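Long-range contact in 223aa long hypothetical arylmalonate decarboxylase (Sulfolobus tokodaii, PDB 2DGD), which is of unknown function but forms an octamer and is probably related to arylmalonate decarboxylase, a lyase that removes carbon dioxide from substituted malonates: residues A[3-14]-A[29-40]. Sequence-based numbering, arbitrary orientation.
Sequences GGRGRIGVILPA and EGVSIHSTRMKP
Ile-8 and Val-10 pair with Ile-33 and Ser-35 where strands 6-13 and 31-38 run parallel in a beta-alpha-beta unit connected by helix 19-26. Strand 6-13 is central in a three-stranded sheet, with 69-72 on its other side; 31-38 is the outer strand and meets a second subunit. Backbone bonds alternate from Ser-32 N to Gly-6 O through to Ala-14 N on Met-38 O. On the face of Ile-8 and Val-10 aliphatic side chains pack closely: Ile-33 CD1 lies 3.8 Å from Ile-8 CB, and Ile-33 CG2 meets Val-10 CG1. On the Arg-7 face, Ser-32 OG shares a hydrogen bond with His-34 NE2, while His-34 ND1 binds Glu-20 of the second subunit. The solvent side lies at the ends, at Pro-40 and at Glu-29, whose side chain leads away to Tyr-190 of a third subunit; the extended Arg-5 chain still carries NH2 to Glu-29 O, nearly straight (172°), and NH1 to Asp-194 of that subunit. Leu-12 CD1 sits over one face of the Arg-37 guanidinium, whose NH1 forms a salt bridge to Glu-20. A leucine in place of Arg-37 would probably leave Glu-20 without this countercharge and Ala-14 O without its side-chain donor. That donor, Arg-37 NE, lies 2.7 Å from Ala-14 O, which is in the guanidinium plane.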
loop_
_atom_site.group_PDB
_atom_site.type_symbol
_atom_site.label_atom_id
_atom_site.label_comp_id
_atom_site.label_asym_id
_atom_site.label_seq_id
_atom_site.Cartn_x
_atom_site.Cartn_y
_atom_site.Cartn_z
ATOM N N GLY A 3 -1.970 10.190 25.728
ATOM C CA GLY A 3 -0.672 10.514 25.177
ATOM C C GLY A 3 0.401 9.806 25.980
ATOM O O GLY A 3 1.157 10.441 26.712
ATOM N N GLY A 4 0.462 8.486 25.850
ATOM C CA GLY A 4 1.442 7.705 26.578
ATOM C C GLY A 4 2.859 8.147 26.280
ATOM O O GLY A 4 3.768 7.951 27.090
ATOM N N ARG A 5 3.043 8.748 25.110
ATOM C CA ARG A 5 4.344 9.237 24.683
ATOM C C ARG A 5 4.539 10.686 25.147
ATOM O O ARG A 5 5.662 11.140 25.374
ATOM C CB ARG A 5 4.432 9.159 23.168
ATOM C CG ARG A 5 5.823 9.270 22.614
ATOM C CD ARG A 5 5.788 8.996 21.135
ATOM N NE ARG A 5 7.115 8.892 20.545
ATOM C CZ ARG A 5 7.323 8.678 19.253
ATOM N NH1 ARG A 5 8.563 8.597 18.786
ATOM N NH2 ARG A 5 6.285 8.543 18.430
ATOM N N GLY A 6 3.435 11.406 25.289
ATOM C CA GLY A 6 3.513 12.784 25.723
ATOM C C GLY A 6 2.198 13.510 25.535
ATOM O O GLY A 6 1.411 13.172 24.648
ATOM N N ARG A 7 1.960 14.506 26.384
ATOM C CA ARG A 7 0.741 15.298 26.326
ATOM C C ARG A 7 1.095 16.772 26.288
ATOM O O ARG A 7 1.729 17.287 27.205
ATOM C CB ARG A 7 -0.135 15.001 27.539
ATOM C CG ARG A 7 -0.654 13.578 27.584
ATOM C CD ARG A 7 -2.031 13.557 28.198
ATOM N NE ARG A 7 -2.111 12.731 29.400
ATOM C CZ ARG A 7 -2.621 11.505 29.429
ATOM N NH1 ARG A 7 -2.657 10.836 30.563
ATOM N NH2 ARG A 7 -3.106 10.958 28.321
ATOM N N ILE A 8 0.691 17.447 25.220
ATOM C CA ILE A 8 0.987 18.862 25.069
ATOM C C ILE A 8 -0.247 19.729 25.280
ATOM O O ILE A 8 -1.253 19.598 24.579
ATOM C CB ILE A 8 1.570 19.153 23.667
ATOM C CG1 ILE A 8 2.836 18.317 23.454
ATOM C CG2 ILE A 8 1.891 20.635 23.522
ATOM C CD1 ILE A 8 3.439 18.452 22.080
ATOM N N GLY A 9 -0.168 20.612 26.265
ATOM C CA GLY A 9 -1.278 21.502 26.538
ATOM C C GLY A 9 -1.088 22.774 25.738
ATOM O O GLY A 9 0.041 23.187 25.481
ATOM N N VAL A 10 -2.182 23.396 25.326
ATOM C CA VAL A 10 -2.079 24.628 24.568
ATOM C C VAL A 10 -3.166 25.636 24.963
ATOM O O VAL A 10 -4.358 25.312 25.009
ATOM C CB VAL A 10 -2.142 24.345 23.038
ATOM C CG1 VAL A 10 -3.426 23.636 22.690
ATOM C CG2 VAL A 10 -2.035 25.642 22.256
ATOM N N ILE A 11 -2.738 26.851 25.282
ATOM C CA ILE A 11 -3.664 27.913 25.633
ATOM C C ILE A 11 -3.788 28.778 24.388
ATOM O O ILE A 11 -2.789 29.292 23.889
ATOM C CB ILE A 11 -3.127 28.786 26.784
ATOM C CG1 ILE A 11 -2.928 27.938 28.036
ATOM C CG2 ILE A 11 -4.101 29.925 27.064
ATOM C CD1 ILE A 11 -2.245 28.684 29.149
ATOM N N LEU A 12 -4.999 28.939 23.872
ATOM C CA LEU A 12 -5.165 29.752 22.676
ATOM C C LEU A 12 -6.379 30.659 22.696
ATOM O O LEU A 12 -7.289 30.476 23.497
ATOM C CB LEU A 12 -5.205 28.857 21.428
ATOM C CG LEU A 12 -5.874 27.485 21.538
ATOM C CD1 LEU A 12 -7.311 27.642 21.943
ATOM C CD2 LEU A 12 -5.778 26.766 20.213
ATOM N N PRO A 13 -6.398 31.669 21.812
ATOM C CA PRO A 13 -7.521 32.604 21.740
ATOM C C PRO A 13 -8.804 31.907 21.298
ATOM O O PRO A 13 -8.776 30.995 20.481
ATOM C CB PRO A 13 -7.028 33.653 20.743
ATOM C CG PRO A 13 -6.073 32.904 19.895
ATOM C CD PRO A 13 -5.328 32.071 20.878
ATOM N N ALA A 14 -9.924 32.349 21.850
ATOM C CA ALA A 14 -11.216 31.758 21.548
ATOM C C ALA A 14 -11.469 31.478 20.076
ATOM O O ALA A 14 -11.904 30.389 19.711
ATOM C CB ALA A 14 -12.335 32.646 22.102
ATOM N N GLU A 29 2.929 9.751 16.849
ATOM C CA GLU A 29 2.123 8.723 17.504
ATOM C C GLU A 29 2.339 8.589 19.004
ATOM O O GLU A 29 3.468 8.438 19.462
ATOM C CB GLU A 29 2.378 7.374 16.858
ATOM C CG GLU A 29 1.126 6.687 16.399
ATOM C CD GLU A 29 1.141 5.225 16.744
ATOM O OE1 GLU A 29 2.182 4.572 16.492
ATOM O OE2 GLU A 29 0.115 4.731 17.264
ATOM N N GLY A 30 1.251 8.623 19.762
ATOM C CA GLY A 30 1.358 8.496 21.197
ATOM C C GLY A 30 1.327 9.849 21.871
ATOM O O GLY A 30 1.377 9.946 23.100
ATOM N N VAL A 31 1.252 10.901 21.067
ATOM C CA VAL A 31 1.213 12.255 21.595
ATOM C C VAL A 31 -0.181 12.818 21.383
ATOM O O VAL A 31 -0.787 12.608 20.332
ATOM C CB VAL A 31 2.235 13.168 20.870
ATOM C CG1 VAL A 31 2.228 14.560 21.473
ATOM C CG2 VAL A 31 3.609 12.577 20.963
ATOM N N SER A 32 -0.698 13.514 22.387
ATOM C CA SER A 32 -2.010 14.124 22.270
ATOM C C SER A 32 -1.945 15.600 22.655
ATOM O O SER A 32 -1.079 16.022 23.429
ATOM C CB SER A 32 -3.039 13.380 23.127
ATOM O OG SER A 32 -2.622 13.286 24.471
ATOM N N ILE A 33 -2.863 16.378 22.085
ATOM C CA ILE A 33 -2.943 17.814 22.316
ATOM C C ILE A 33 -4.175 18.151 23.155
ATOM O O ILE A 33 -5.275 17.667 22.886
ATOM C CB ILE A 33 -3.025 18.565 20.968
ATOM C CG1 ILE A 33 -1.910 18.081 20.038
ATOM C CG2 ILE A 33 -2.908 20.062 21.191
ATOM C CD1 ILE A 33 -0.508 18.282 20.597
ATOM N N HIS A 34 -3.989 18.988 24.170
ATOM C CA HIS A 34 -5.090 19.377 25.048
ATOM C C HIS A 34 -5.130 20.887 25.154
ATOM O O HIS A 34 -4.147 21.511 25.557
ATOM C CB HIS A 34 -4.880 18.738 26.410
ATOM C CG HIS A 34 -4.629 17.269 26.324
ATOM N ND1 HIS A 34 -5.629 16.362 26.046
ATOM C CD2 HIS A 34 -3.477 16.558 26.374
ATOM C CE1 HIS A 34 -5.104 15.156 25.926
ATOM N NE2 HIS A 34 -3.800 15.247 26.120
ATOM N N SER A 35 -6.265 21.477 24.799
ATOM C CA SER A 35 -6.366 22.926 24.828
ATOM C C SER A 35 -7.471 23.527 25.684
ATOM O O SER A 35 -8.402 22.847 26.117
ATOM C CB SER A 35 -6.504 23.447 23.394
ATOM O OG SER A 35 -7.576 22.805 22.725
ATOM N N THR A 36 -7.333 24.822 25.927
ATOM C CA THR A 36 -8.307 25.589 26.680
ATOM C C THR A 36 -8.213 26.998 26.106
ATOM O O THR A 36 -7.134 27.446 25.725
ATOM C CB THR A 36 -8.009 25.594 28.189
ATOM O OG1 THR A 36 -9.154 26.099 28.880
ATOM C CG2 THR A 36 -6.796 26.470 28.509
ATOM N N ARG A 37 -9.344 27.689 26.032
ATOM C CA ARG A 37 -9.367 29.026 25.449
ATOM C C ARG A 37 -9.394 30.194 26.418
ATOM O O ARG A 37 -9.730 30.048 27.595
ATOM C CB ARG A 37 -10.556 29.140 24.497
ATOM C CG ARG A 37 -10.437 28.241 23.294
ATOM C CD ARG A 37 -11.676 28.277 22.433
ATOM N NE ARG A 37 -11.326 28.099 21.031
ATOM C CZ ARG A 37 -10.728 27.023 20.538
ATOM N NH1 ARG A 37 -10.443 26.969 19.247
ATOM N NH2 ARG A 37 -10.431 26.000 21.325
HETATM N N MSE A 38 -9.028 31.360 25.900
HETATM C CA MSE A 38 -9.029 32.580 26.683
HETATM C C MSE A 38 -9.850 33.658 25.998
HETATM O O MSE A 38 -9.899 33.747 24.773
HETATM C CB MSE A 38 -7.614 33.087 26.911
HETATM C CG MSE A 38 -6.817 32.252 27.888
HETATM SE SE MSE A 38 -5.205 33.162 28.479
HETATM C CE MSE A 38 -5.874 33.893 30.127
ATOM N N LYS A 39 -10.510 34.459 26.818
ATOM C CA LYS A 39 -11.352 35.555 26.371
ATOM C C LYS A 39 -10.652 36.377 25.291
ATOM O O LYS A 39 -9.485 36.732 25.432
ATOM C CB LYS A 39 -11.673 36.432 27.590
ATOM C CG LYS A 39 -12.405 37.723 27.315
ATOM C CD LYS A 39 -12.257 38.681 28.502
ATOM C CE LYS A 39 -12.953 38.173 29.765
ATOM N NZ LYS A 39 -14.449 38.159 29.638
ATOM N N PRO A 40 -11.351 36.665 24.177
ATOM C CA PRO A 40 -10.738 37.462 23.109
ATOM C C PRO A 40 -10.516 38.874 23.643
ATOM O O PRO A 40 -11.370 39.422 24.333
ATOM C CB PRO A 40 -11.779 37.402 21.992
ATOM C CG PRO A 40 -13.061 37.280 22.738
ATOM C CD PRO A 40 -12.725 36.277 23.815
#